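Long-range contact in 2-c-methyl-d-erythritol 4-phosphate cytidylyltransferase (Streptococcus pneumoniae, PDB 2VSH), which transfers the cytidylyl group of CTP to D-ribitol 5-phosphate, giving CDP-ribitol for teichoic acid precursors: residues P32-E44 / H112-Q125. Numbering follows the deposited sequence.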
loop_
_atom_site.group_PDB
_atom_site.type_symbol
_atom_site.label_atom_id
_atom_site.label_comp_id
_atom_site.label_asym_id
_atom_site.label_seq_id
_atom_site.Cartn_x
_atom_site.Cartn_y
_atom_site.Cartn_z
ATOM N N PRO A 32 -24.087 -9.371 -2.266
ATOM C CA PRO A 32 -22.948 -9.448 -1.345
ATOM C C PRO A 32 -21.634 -9.532 -2.093
ATOM O O PRO A 32 -21.556 -10.166 -3.161
ATOM C CB PRO A 32 -23.171 -10.765 -0.578
ATOM C CG PRO A 32 -24.620 -11.072 -0.730
ATOM C CD PRO A 32 -25.029 -10.487 -2.068
ATOM N N ILE A 33 -20.600 -8.918 -1.529
ATOM C CA ILE A 33 -19.268 -8.962 -2.134
ATOM C C ILE A 33 -18.866 -10.384 -2.515
ATOM O O ILE A 33 -18.355 -10.619 -3.630
ATOM C CB ILE A 33 -18.199 -8.273 -1.220
ATOM C CG1 ILE A 33 -18.469 -6.760 -1.165
ATOM C CG2 ILE A 33 -16.774 -8.536 -1.762
ATOM C CD1 ILE A 33 -17.797 -6.001 -0.000
ATOM N N LEU A 34 -19.103 -11.339 -1.610
ATOM C CA LEU A 34 -18.758 -12.738 -1.866
ATOM C C LEU A 34 -19.381 -13.257 -3.160
ATOM O O LEU A 34 -18.750 -14.012 -3.909
ATOM C CB LEU A 34 -19.197 -13.637 -0.694
ATOM C CG LEU A 34 -18.998 -15.145 -0.884
ATOM C CD1 LEU A 34 -17.510 -15.541 -1.075
ATOM C CD2 LEU A 34 -19.638 -15.935 0.258
ATOM N N ILE A 35 -20.622 -12.853 -3.401
ATOM C CA ILE A 35 -21.367 -13.280 -4.594
ATOM C C ILE A 35 -20.746 -12.726 -5.884
ATOM O O ILE A 35 -20.591 -13.470 -6.861
ATOM C CB ILE A 35 -22.860 -12.928 -4.476
ATOM C CG1 ILE A 35 -23.528 -13.777 -3.376
ATOM C CG2 ILE A 35 -23.575 -13.070 -5.836
ATOM C CD1 ILE A 35 -23.420 -15.329 -3.575
ATOM N N HIS A 36 -20.399 -11.437 -5.868
ATOM C CA HIS A 36 -19.701 -10.793 -6.984
ATOM C C HIS A 36 -18.461 -11.594 -7.355
ATOM O O HIS A 36 -18.177 -11.819 -8.541
ATOM C CB HIS A 36 -19.234 -9.388 -6.601
ATOM C CG HIS A 36 -20.321 -8.371 -6.544
ATOM N ND1 HIS A 36 -20.791 -7.724 -7.665
ATOM C CD2 HIS A 36 -21.016 -7.866 -5.498
ATOM C CE1 HIS A 36 -21.745 -6.880 -7.316
ATOM N NE2 HIS A 36 -21.897 -6.944 -6.007
ATOM N N THR A 37 -17.717 -12.003 -6.328
ATOM C CA THR A 37 -16.443 -12.697 -6.508
ATOM C C THR A 37 -16.658 -14.103 -7.093
ATOM O O THR A 37 -15.976 -14.506 -8.045
ATOM C CB THR A 37 -15.671 -12.795 -5.154
ATOM O OG1 THR A 37 -15.437 -11.476 -4.636
ATOM C CG2 THR A 37 -14.328 -13.494 -5.346
ATOM N N ILE A 38 -17.598 -14.848 -6.523
ATOM C CA ILE A 38 -17.932 -16.190 -7.035
ATOM C C ILE A 38 -18.406 -16.111 -8.501
ATOM O O ILE A 38 -17.990 -16.925 -9.335
ATOM C CB ILE A 38 -18.985 -16.895 -6.169
ATOM C CG1 ILE A 38 -18.423 -17.233 -4.786
ATOM C CG2 ILE A 38 -19.471 -18.185 -6.852
ATOM C CD1 ILE A 38 -19.495 -17.700 -3.768
ATOM N N GLU A 39 -19.245 -15.113 -8.793
ATOM C CA GLU A 39 -19.729 -14.813 -10.156
ATOM C C GLU A 39 -18.630 -14.747 -11.208
ATOM O O GLU A 39 -18.805 -15.256 -12.300
ATOM C CB GLU A 39 -20.488 -13.482 -10.194
ATOM C CG GLU A 39 -21.978 -13.612 -9.922
ATOM C CD GLU A 39 -22.666 -12.261 -9.801
ATOM O OE1 GLU A 39 -22.031 -11.229 -10.125
ATOM O OE2 GLU A 39 -23.846 -12.228 -9.381
ATOM N N LYS A 40 -17.513 -14.106 -10.871
ATOM C CA LYS A 40 -16.390 -13.970 -11.793
ATOM C C LYS A 40 -15.775 -15.312 -12.170
ATOM O O LYS A 40 -15.128 -15.406 -13.213
ATOM C CB LYS A 40 -15.296 -13.059 -11.214
ATOM C CG LYS A 40 -15.698 -11.621 -10.896
ATOM C CD LYS A 40 -16.156 -10.864 -12.128
ATOM C CE LYS A 40 -16.252 -9.392 -11.832
ATOM N NZ LYS A 40 -17.366 -9.092 -10.879
ATOM N N PHE A 41 -15.969 -16.337 -11.327
ATOM C CA PHE A 41 -15.413 -17.688 -11.569
ATOM C C PHE A 41 -16.369 -18.679 -12.256
ATOM O O PHE A 41 -15.914 -19.626 -12.907
ATOM C CB PHE A 41 -14.904 -18.321 -10.267
ATOM C CG PHE A 41 -13.569 -17.793 -9.807
ATOM C CD1 PHE A 41 -12.389 -18.430 -10.186
ATOM C CD2 PHE A 41 -13.490 -16.657 -8.993
ATOM C CE1 PHE A 41 -11.148 -17.960 -9.755
ATOM C CE2 PHE A 41 -12.244 -16.168 -8.551
ATOM C CZ PHE A 41 -11.072 -16.821 -8.936
ATOM N N VAL A 42 -17.675 -18.466 -12.099
ATOM C CA VAL A 42 -18.704 -19.342 -12.700
ATOM C C VAL A 42 -18.710 -19.382 -14.228
ATOM O O VAL A 42 -19.119 -20.390 -14.808
ATOM C CB VAL A 42 -20.172 -19.053 -12.202
ATOM C CG1 VAL A 42 -20.271 -19.090 -10.681
ATOM C CG2 VAL A 42 -20.742 -17.744 -12.782
ATOM N N LEU A 43 -18.303 -18.300 -14.886
ATOM C CA LEU A 43 -18.318 -18.299 -16.348
ATOM C C LEU A 43 -17.152 -19.026 -16.957
ATOM O O LEU A 43 -17.228 -19.464 -18.112
ATOM C CB LEU A 43 -18.340 -16.884 -16.927
ATOM C CG LEU A 43 -19.650 -16.146 -17.085
ATOM C CD1 LEU A 43 -19.318 -14.835 -17.767
ATOM C CD2 LEU A 43 -20.645 -16.957 -17.905
ATOM N N GLU A 44 -16.068 -19.136 -16.198
ATOM C CA GLU A 44 -14.840 -19.719 -16.728
ATOM C C GLU A 44 -15.054 -21.192 -17.067
ATOM O O GLU A 44 -15.216 -22.017 -16.160
ATOM C CB GLU A 44 -13.673 -19.519 -15.745
ATOM C CG GLU A 44 -12.374 -20.230 -16.161
ATOM C CD GLU A 44 -11.976 -19.932 -17.586
ATOM O OE1 GLU A 44 -11.629 -20.879 -18.316
ATOM O OE2 GLU A 44 -12.034 -18.751 -17.984
ATOM N N HIS A 112 -8.122 -17.361 -4.195
ATOM C CA HIS A 112 -8.455 -15.952 -4.371
ATOM C C HIS A 112 -9.256 -15.436 -3.175
ATOM O O HIS A 112 -10.130 -16.142 -2.662
ATOM C CB HIS A 112 -9.253 -15.759 -5.684
ATOM C CG HIS A 112 -9.515 -14.325 -6.029
ATOM N ND1 HIS A 112 -8.511 -13.454 -6.397
ATOM C CD2 HIS A 112 -10.665 -13.606 -6.047
ATOM C CE1 HIS A 112 -9.035 -12.263 -6.646
ATOM N NE2 HIS A 112 -10.338 -12.324 -6.424
ATOM N N ASP A 113 -8.949 -14.217 -2.737
ATOM C CA ASP A 113 -9.665 -13.555 -1.630
ATOM C C ASP A 113 -11.128 -13.327 -1.980
ATOM O O ASP A 113 -11.419 -12.812 -3.057
ATOM C CB ASP A 113 -9.059 -12.174 -1.361
ATOM C CG ASP A 113 -7.647 -12.232 -0.814
ATOM O OD1 ASP A 113 -7.292 -13.217 -0.130
ATOM O OD2 ASP A 113 -6.892 -11.270 -1.057
ATOM N N SER A 114 -12.039 -13.627 -1.051
ATOM C CA SER A 114 -13.470 -13.330 -1.255
ATOM C C SER A 114 -13.747 -11.849 -1.452
ATOM O O SER A 114 -14.688 -11.494 -2.157
ATOM C CB SER A 114 -14.314 -13.828 -0.088
ATOM O OG SER A 114 -13.933 -13.144 1.085
ATOM N N VAL A 115 -12.938 -11.000 -0.811
ATOM C CA VAL A 115 -13.137 -9.540 -0.853
ATOM C C VAL A 115 -12.391 -8.840 -1.989
ATOM O O VAL A 115 -12.165 -7.620 -1.962
ATOM C CB VAL A 115 -12.795 -8.872 0.489
ATOM C CG1 VAL A 115 -13.853 -9.227 1.542
ATOM C CG2 VAL A 115 -11.349 -9.243 0.939
ATOM N N ARG A 116 -12.030 -9.618 -2.992
ATOM C CA ARG A 116 -11.485 -9.084 -4.232
ATOM C C ARG A 116 -12.467 -9.346 -5.389
ATOM O O ARG A 116 -12.206 -10.201 -6.235
ATOM C CB ARG A 116 -10.122 -9.687 -4.530
ATOM C CG ARG A 116 -8.974 -9.083 -3.709
ATOM C CD ARG A 116 -7.632 -9.565 -4.232
ATOM N NE ARG A 116 -6.572 -9.370 -3.241
ATOM C CZ ARG A 116 -5.741 -8.331 -3.200
ATOM N NH1 ARG A 116 -5.827 -7.359 -4.088
ATOM N NH2 ARG A 116 -4.817 -8.261 -2.252
ATOM N N PRO A 117 -13.603 -8.612 -5.417
ATOM C CA PRO A 117 -14.637 -8.895 -6.433
ATOM C C PRO A 117 -14.304 -8.430 -7.856
ATOM O O PRO A 117 -15.054 -8.769 -8.793
ATOM C CB PRO A 117 -15.867 -8.153 -5.902
ATOM C CG PRO A 117 -15.320 -7.038 -5.079
ATOM C CD PRO A 117 -13.981 -7.492 -4.539
ATOM N N PHE A 118 -13.204 -7.683 -8.033
ATOM C CA PHE A 118 -12.905 -7.098 -9.350
ATOM C C PHE A 118 -11.901 -7.903 -10.165
ATOM O O PHE A 118 -11.342 -7.402 -11.148
ATOM C CB PHE A 118 -12.448 -5.646 -9.215
ATOM C CG PHE A 118 -13.449 -4.778 -8.513
ATOM C CD1 PHE A 118 -14.670 -4.475 -9.116
ATOM C CD2 PHE A 118 -13.179 -4.271 -7.250
ATOM C CE1 PHE A 118 -15.622 -3.680 -8.451
ATOM C CE2 PHE A 118 -14.121 -3.466 -6.581
ATOM C CZ PHE A 118 -15.331 -3.170 -7.192
ATOM N N ILE A 119 -11.695 -9.154 -9.763
ATOM C CA ILE A 119 -10.882 -10.089 -10.536
ATOM C C ILE A 119 -11.573 -10.260 -11.884
ATOM O O ILE A 119 -12.800 -10.174 -11.973
ATOM C CB ILE A 119 -10.741 -11.455 -9.789
ATOM C CG1 ILE A 119 -9.812 -12.430 -10.549
ATOM C CG2 ILE A 119 -12.148 -12.033 -9.449
ATOM C CD1 ILE A 119 -9.648 -13.786 -9.890
ATOM N N THR A 120 -10.783 -10.501 -12.932
ATOM C CA THR A 120 -11.294 -10.640 -14.281
ATOM C C THR A 120 -10.964 -12.044 -14.801
ATOM O O THR A 120 -10.087 -12.727 -14.263
ATOM C CB THR A 120 -10.647 -9.596 -15.219
ATOM O OG1 THR A 120 -9.235 -9.838 -15.292
ATOM C CG2 THR A 120 -10.911 -8.141 -14.739
ATOM N N LEU A 121 -11.665 -12.475 -15.849
ATOM C CA LEU A 121 -11.373 -13.756 -16.497
ATOM C C LEU A 121 -9.945 -13.762 -17.038
ATOM O O LEU A 121 -9.283 -14.790 -17.061
ATOM C CB LEU A 121 -12.372 -14.022 -17.641
ATOM C CG LEU A 121 -13.776 -14.449 -17.181
ATOM C CD1 LEU A 121 -14.756 -14.451 -18.360
ATOM C CD2 LEU A 121 -13.732 -15.810 -16.507
ATOM N N ARG A 122 -9.474 -12.606 -17.484
ATOM C CA ARG A 122 -8.118 -12.526 -18.024
ATOM C C ARG A 122 -7.108 -12.948 -16.948
ATOM O O ARG A 122 -6.188 -13.708 -17.220
ATOM C CB ARG A 122 -7.837 -11.116 -18.531
ATOM C CG ARG A 122 -6.619 -10.979 -19.464
ATOM C CD ARG A 122 -5.313 -10.874 -18.683
ATOM N NE ARG A 122 -5.276 -9.719 -17.778
ATOM C CZ ARG A 122 -4.524 -9.647 -16.681
ATOM N NH1 ARG A 122 -3.740 -10.668 -16.329
ATOM N NH2 ARG A 122 -4.572 -8.561 -15.919
ATOM N N MET A 123 -7.299 -12.450 -15.723
ATOM C CA MET A 123 -6.438 -12.782 -14.584
ATOM C C MET A 123 -6.513 -14.266 -14.230
ATOM O O MET A 123 -5.475 -14.914 -14.072
ATOM C CB MET A 123 -6.838 -11.951 -13.361
ATOM C CG MET A 123 -6.448 -10.478 -13.475
ATOM S SD MET A 123 -7.206 -9.511 -12.158
ATOM C CE MET A 123 -7.027 -7.936 -12.879
ATOM N N ILE A 124 -7.738 -14.791 -14.125
ATOM C CA ILE A 124 -7.984 -16.219 -13.880
ATOM C C ILE A 124 -7.310 -17.068 -14.950
ATOM O O ILE A 124 -6.639 -18.036 -14.638
ATOM C CB ILE A 124 -9.487 -16.532 -13.882
ATOM C CG1 ILE A 124 -10.158 -15.847 -12.693
ATOM C CG2 ILE A 124 -9.745 -18.065 -13.884
ATOM C CD1 ILE A 124 -11.640 -15.594 -12.883
ATOM N N GLN A 125 -7.517 -16.698 -16.209
ATOM C CA GLN A 125 -6.955 -17.433 -17.320
ATOM C C GLN A 125 -5.418 -17.397 -17.361
ATOM O O GLN A 125 -4.791 -18.415 -17.610
ATOM C CB GLN A 125 -7.585 -16.960 -18.634
ATOM C CG GLN A 125 -9.013 -17.509 -18.803
ATOM C CD GLN A 125 -9.755 -16.908 -19.974
ATOM O OE1 GLN A 125 -9.195 -16.153 -20.773
ATOM N NE2 GLN A 125 -11.048 -17.224 -20.069
#
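Thr-37, Lys-40 and Phe-41 of helix 33-42 pack on the loop that follows strand 108-113 and on the start of helix 121-133. The setting is the Rossmann-like GT-A fold of the IspD/TarI cytidylyltransferases. Helix 33-42 lies against the central mixed sheet, and the short axes of 33-42 and 121-125 cross at -62°, 10.3 Å apart.

Three side-chain hydrogen bonds join the segments, the third of them, from Gln-125 to Glu-44, at the far end. Thr-37 OG1 donates to Ser-114 O at 2.6 Å, coming from above the carbonyl plane. Ser-114 is assigned to the CTP-binding site, so this bond probably helps to position its backbone. Thr-37 CG2, anti to the backbone N, is turned to the edge of the His-112 ring. Lys-40, bent at chi2 and chi4, passes its CG, CD and CE by Ile-119 O, and Lys-40 NZ reaches Pro-117 O at 3.1 Å. That bond runs almost straight on from the carbonyl (C=O...N 167°). Ile-119 O itself is buried without a polar partner.

The apolar contacts centre on Pro-117 and Phe-41. Ile-33 CG2 sits 3.9 Å from Pro-117 CG, and His-36 CB meets Pro-117 CB. Ile-124 CD1 lies over the centre of one face of the Phe-41 ring, a CH-pi contact. Ile-119 CD1 covers the centre of one face of the His-112 ring and also touches Phe-41 CZ at 3.5 Å. Phe-41 also touches Ala-5 and Ile-7 of strand 3-9.

Within 112-125, His-112 NE2 donates in its ring plane to Arg-116 O at 2.8 Å, which helps to fix the ring's rotation.

At the far end, Glu-44 OE1 bonds Ser-46 OG. Glu-44 OE2 takes Gln-125 NE2 on the syn lone pair at 2.8 Å, with carboxylate and amide planes 88° apart.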